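Local coordinates for uncharacterized protein (PDB 3B77) that is of unknown function but carries a bacterial pleckstrin-homology domain joined to a helical region that probably serves in oligomerisation, at residues D113-K124 against Q180-I191. Sequence-based numbering, arbitrary orientation.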
loop_
_atom_site.group_PDB
_atom_site.type_symbol
_atom_site.label_atom_id
_atom_site.label_comp_id
_atom_site.label_asym_id
_atom_site.label_seq_id
_atom_site.Cartn_x
_atom_site.Cartn_y
_atom_site.Cartn_z
ATOM N N ASP A 113 4.306 43.651 45.329
ATOM C CA ASP A 113 2.949 43.324 44.889
ATOM C C ASP A 113 2.872 43.130 43.371
ATOM O O ASP A 113 2.094 42.325 42.893
ATOM C CB ASP A 113 1.929 44.393 45.329
ATOM C CG ASP A 113 1.711 44.430 46.844
ATOM O OD1 ASP A 113 2.124 43.458 47.554
ATOM O OD2 ASP A 113 1.096 45.441 47.307
ATOM N N LEU A 114 3.651 43.896 42.621
ATOM C CA LEU A 114 3.701 43.734 41.181
ATOM C C LEU A 114 4.336 42.380 40.828
ATOM O O LEU A 114 3.854 41.652 39.963
ATOM C CB LEU A 114 4.497 44.868 40.545
ATOM C CG LEU A 114 4.583 44.902 39.009
ATOM C CD1 LEU A 114 3.213 45.025 38.384
ATOM C CD2 LEU A 114 5.468 46.040 38.570
ATOM N N TYR A 115 5.420 42.057 41.513
ATOM C CA TYR A 115 6.085 40.782 41.350
ATOM C C TYR A 115 5.059 39.668 41.461
ATOM O O TYR A 115 4.979 38.829 40.573
ATOM C CB TYR A 115 7.170 40.612 42.409
ATOM C CG TYR A 115 7.800 39.249 42.448
ATOM C CD1 TYR A 115 8.529 38.772 41.370
ATOM C CD2 TYR A 115 7.689 38.440 43.576
ATOM C CE1 TYR A 115 9.137 37.534 41.410
ATOM C CE2 TYR A 115 8.287 37.184 43.626
ATOM C CZ TYR A 115 9.012 36.725 42.543
ATOM O OH TYR A 115 9.605 35.471 42.581
ATOM N N LYS A 116 4.251 39.687 42.520
ATOM C CA LYS A 116 3.237 38.653 42.710
ATOM C C LYS A 116 2.240 38.619 41.576
ATOM O O LYS A 116 1.936 37.553 41.081
ATOM C CB LYS A 116 2.496 38.827 44.039
ATOM C CG LYS A 116 3.335 38.611 45.320
ATOM C CD LYS A 116 2.402 38.706 46.553
ATOM C CE LYS A 116 3.102 38.857 47.885
ATOM N NZ LYS A 116 2.099 38.847 49.042
ATOM N N ALA A 117 1.741 39.783 41.175
ATOM C CA ALA A 117 0.736 39.906 40.086
ATOM C C ALA A 117 1.228 39.307 38.773
ATOM O O ALA A 117 0.553 38.467 38.175
ATOM C CB ALA A 117 0.336 41.389 39.865
ATOM N N LEU A 118 2.413 39.738 38.344
ATOM C CA LEU A 118 3.023 39.256 37.102
ATOM C C LEU A 118 3.262 37.739 37.117
ATOM O O LEU A 118 3.010 37.034 36.123
ATOM C CB LEU A 118 4.332 40.004 36.846
ATOM C CG LEU A 118 4.165 41.485 36.493
ATOM C CD1 LEU A 118 5.531 42.140 36.217
ATOM C CD2 LEU A 118 3.206 41.620 35.284
ATOM N N LEU A 119 3.711 37.238 38.261
ATOM C CA LEU A 119 3.948 35.807 38.491
ATOM C C LEU A 119 2.630 35.011 38.286
ATOM O O LEU A 119 2.598 33.961 37.656
ATOM C CB LEU A 119 4.473 35.663 39.924
ATOM C CG LEU A 119 5.534 34.698 40.436
ATOM C CD1 LEU A 119 6.814 34.679 39.606
ATOM C CD2 LEU A 119 5.855 35.136 41.889
ATOM N N ALA A 120 1.539 35.553 38.800
ATOM C CA ALA A 120 0.228 34.953 38.683
ATOM C C ALA A 120 -0.265 34.998 37.238
ATOM O O ALA A 120 -0.842 34.030 36.740
ATOM C CB ALA A 120 -0.735 35.680 39.602
ATOM N N ILE A 121 -0.022 36.115 36.558
ATOM C CA ILE A 121 -0.401 36.247 35.132
ATOM C C ILE A 121 0.371 35.227 34.291
ATOM O O ILE A 121 -0.224 34.499 33.518
ATOM C CB ILE A 121 -0.143 37.694 34.591
ATOM C CG1 ILE A 121 -1.035 38.711 35.315
ATOM C CG2 ILE A 121 -0.398 37.778 33.071
ATOM C CD1 ILE A 121 -0.688 40.154 34.975
ATOM N N ALA A 122 1.698 35.184 34.447
ATOM C CA ALA A 122 2.523 34.224 33.703
ATOM C C ALA A 122 1.976 32.808 33.863
ATOM O O ALA A 122 1.917 32.039 32.903
ATOM C CB ALA A 122 3.978 34.277 34.177
ATOM N N GLU A 123 1.589 32.453 35.079
ATOM C CA GLU A 123 1.117 31.105 35.314
ATOM C C GLU A 123 -0.208 30.819 34.599
ATOM O O GLU A 123 -0.377 29.777 33.977
ATOM C CB GLU A 123 1.014 30.784 36.816
ATOM C CG GLU A 123 0.393 29.400 37.055
ATOM C CD GLU A 123 0.680 28.789 38.418
ATOM O OE1 GLU A 123 1.539 29.324 39.170
ATOM O OE2 GLU A 123 0.040 27.743 38.724
ATOM N N LYS A 124 -1.147 31.739 34.692
ATOM C CA LYS A 124 -2.461 31.565 34.066
ATOM C C LYS A 124 -2.299 31.388 32.572
ATOM O O LYS A 124 -2.990 30.555 31.971
ATOM C CB LYS A 124 -3.317 32.795 34.327
ATOM C CG LYS A 124 -4.733 32.726 33.801
ATOM C CD LYS A 124 -5.588 31.796 34.612
ATOM C CE LYS A 124 -7.053 31.943 34.237
ATOM N NZ LYS A 124 -7.895 30.922 34.900
ATOM N N GLN A 180 -6.907 34.610 27.275
ATOM C CA GLN A 180 -7.713 35.689 27.835
ATOM C C GLN A 180 -7.054 37.065 27.675
ATOM O O GLN A 180 -5.826 37.207 27.651
ATOM C CB GLN A 180 -8.134 35.383 29.266
ATOM C CG GLN A 180 -7.194 35.724 30.379
ATOM C CD GLN A 180 -7.749 35.261 31.770
ATOM O OE1 GLN A 180 -8.204 34.107 31.935
ATOM N NE2 GLN A 180 -7.703 36.160 32.763
ATOM N N LYS A 181 -7.888 38.077 27.520
ATOM C CA LYS A 181 -7.405 39.428 27.260
ATOM C C LYS A 181 -7.159 40.232 28.530
ATOM O O LYS A 181 -6.172 40.965 28.629
ATOM C CB LYS A 181 -8.409 40.161 26.346
ATOM C CG LYS A 181 -8.193 39.814 24.888
ATOM C CD LYS A 181 -9.386 40.068 23.992
ATOM C CE LYS A 181 -8.922 40.180 22.501
ATOM N NZ LYS A 181 -7.719 39.307 22.151
ATOM N N ASP A 182 -8.055 40.040 29.492
ATOM C CA ASP A 182 -8.118 40.832 30.692
ATOM C C ASP A 182 -7.587 40.101 31.945
ATOM O O ASP A 182 -8.007 38.994 32.279
ATOM C CB ASP A 182 -9.581 41.238 30.900
ATOM C CG ASP A 182 -9.737 42.401 31.794
ATOM O OD1 ASP A 182 -8.927 42.594 32.711
ATOM O OD2 ASP A 182 -10.699 43.135 31.581
ATOM N N PHE A 183 -6.692 40.783 32.650
ATOM C CA PHE A 183 -6.037 40.277 33.832
ATOM C C PHE A 183 -6.139 41.314 34.937
ATOM O O PHE A 183 -5.270 41.389 35.821
ATOM C CB PHE A 183 -4.568 39.989 33.506
ATOM C CG PHE A 183 -4.360 38.755 32.654
ATOM C CD1 PHE A 183 -4.291 37.505 33.235
ATOM C CD2 PHE A 183 -4.214 38.854 31.275
ATOM C CE1 PHE A 183 -4.112 36.397 32.469
ATOM C CE2 PHE A 183 -4.005 37.730 30.505
ATOM C CZ PHE A 183 -3.957 36.505 31.106
ATOM N N GLY A 184 -7.195 42.121 34.893
ATOM C CA GLY A 184 -7.406 43.120 35.925
ATOM C C GLY A 184 -7.521 42.499 37.310
ATOM O O GLY A 184 -6.918 42.980 38.267
ATOM N N SER A 185 -8.263 41.404 37.405
ATOM C CA SER A 185 -8.524 40.754 38.679
ATOM C C SER A 185 -7.239 40.271 39.314
ATOM O O SER A 185 -7.143 40.166 40.533
ATOM C CB SER A 185 -9.505 39.600 38.513
ATOM O OG SER A 185 -9.085 38.707 37.501
ATOM N N PHE A 186 -6.235 40.006 38.496
ATOM C CA PHE A 186 -4.942 39.611 39.024
ATOM C C PHE A 186 -4.196 40.772 39.706
ATOM O O PHE A 186 -3.538 40.567 40.711
ATOM C CB PHE A 186 -4.080 38.985 37.930
ATOM C CG PHE A 186 -4.583 37.664 37.474
ATOM C CD1 PHE A 186 -5.663 37.577 36.634
ATOM C CD2 PHE A 186 -3.996 36.505 37.904
ATOM C CE1 PHE A 186 -6.128 36.353 36.231
ATOM C CE2 PHE A 186 -4.469 35.288 37.493
ATOM C CZ PHE A 186 -5.529 35.214 36.668
ATOM N N TYR A 187 -4.274 41.972 39.148
ATOM C CA TYR A 187 -3.698 43.142 39.801
ATOM C C TYR A 187 -4.570 43.541 40.985
ATOM O O TYR A 187 -4.078 43.935 42.027
ATOM C CB TYR A 187 -3.598 44.307 38.838
ATOM C CG TYR A 187 -2.576 44.128 37.753
ATOM C CD1 TYR A 187 -1.226 44.185 38.048
ATOM C CD2 TYR A 187 -2.948 43.924 36.440
ATOM C CE1 TYR A 187 -0.268 44.019 37.081
ATOM C CE2 TYR A 187 -1.986 43.770 35.447
ATOM C CZ TYR A 187 -0.640 43.812 35.774
ATOM O OH TYR A 187 0.362 43.636 34.814
ATOM N N GLU A 188 -5.877 43.435 40.816
ATOM C CA GLU A 188 -6.831 43.752 41.875
ATOM C C GLU A 188 -6.547 42.916 43.111
ATOM O O GLU A 188 -6.600 43.422 44.215
ATOM C CB GLU A 188 -8.256 43.486 41.377
ATOM C CG GLU A 188 -9.307 44.497 41.823
ATOM C CD GLU A 188 -10.386 44.740 40.739
ATOM O OE1 GLU A 188 -10.608 43.864 39.852
ATOM O OE2 GLU A 188 -10.995 45.831 40.766
ATOM N N LYS A 189 -6.227 41.643 42.912
ATOM C CA LYS A 189 -6.003 40.702 44.010
ATOM C C LYS A 189 -4.757 40.997 44.838
ATOM O O LYS A 189 -4.775 40.842 46.060
ATOM C CB LYS A 189 -5.902 39.295 43.437
ATOM C CG LYS A 189 -5.778 38.139 44.434
ATOM C CD LYS A 189 -5.533 36.877 43.644
ATOM C CE LYS A 189 -5.736 35.622 44.415
ATOM N NZ LYS A 189 -7.099 35.065 44.225
ATOM N N TYR A 190 -3.692 41.433 44.168
ATOM C CA TYR A 190 -2.400 41.655 44.816
ATOM C C TYR A 190 -2.020 43.106 45.084
ATOM O O TYR A 190 -1.169 43.352 45.931
ATOM C CB TYR A 190 -1.271 41.019 44.002
ATOM C CG TYR A 190 -1.350 39.518 43.917
ATOM C CD1 TYR A 190 -1.094 38.724 45.041
ATOM C CD2 TYR A 190 -1.666 38.884 42.718
ATOM C CE1 TYR A 190 -1.168 37.352 44.979
ATOM C CE2 TYR A 190 -1.744 37.517 42.647
ATOM C CZ TYR A 190 -1.483 36.751 43.788
ATOM O OH TYR A 190 -1.545 35.380 43.744
ATOM N N ILE A 191 -2.600 44.058 44.356
ATOM C CA ILE A 191 -2.293 45.482 44.584
ATOM C C ILE A 191 -3.135 46.132 45.688
ATOM O O ILE A 191 -2.723 47.154 46.243
ATOM C CB ILE A 191 -2.415 46.322 43.305
ATOM C CG1 ILE A 191 -1.125 46.279 42.481
ATOM C CG2 ILE A 191 -2.683 47.768 43.654
ATOM C CD1 ILE A 191 -0.713 44.936 42.051
#
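Tyr187 OH is hydrogen-bonded to Tyr68 OH and touches Leu118 CD2 and Ile121 CD1 across the contact. That bond gives the buried oxygen a polar mate amid aliphatic groups. The Tyr187 ring fits as a knob among Leu114, Ala117, Leu118 and Ile121, with Leu114 CD1 at its edge, 3.9 Å from CE1. Ala117 returns the fit, its methyl seated among Phe186, Tyr187, Tyr190 and Ile191. The short helical pieces 113-124 and 184-191 run roughly antiparallel, at 146°, their axes coming within 8.6 Å.

Tyr190 turns one ring face to Lys116, whose CB lies 4.0 Å from the ring centroid in a CH-pi contact. Its CE2 meets Ala120 CB at 3.7 Å. CG is anti to the carbonyl carbon (chi1 -65°), which sends the ring along 113-124 from Lys116 toward Ala120. Loss of the ring and hydroxyl to an alanine here would probably open a gap against both and leave Asp26 of a second subunit without its weak bond to Tyr190.

Ile121 CG2 stands over the centre of the Phe183 ring, 4.0 Å from its centroid. Gln180 NE2 lies over the opposite face, toward the rim, and donates to Asp182 O at 2.9 Å. Asp182 OD1 accepts from Gly184 N in an Asx turn at the start of helix 184-191. Lys124 CG rests near Phe186 CZ and Phe183 CE1.

Leu114 and Leu118 also pack on Ile90 of the PH-domain strands. After helix 156-178 the chain returns here. No hydrogen bond joins the segments, so aromatic rings against aliphatic groups hold helix 184-191 to helix 108-146.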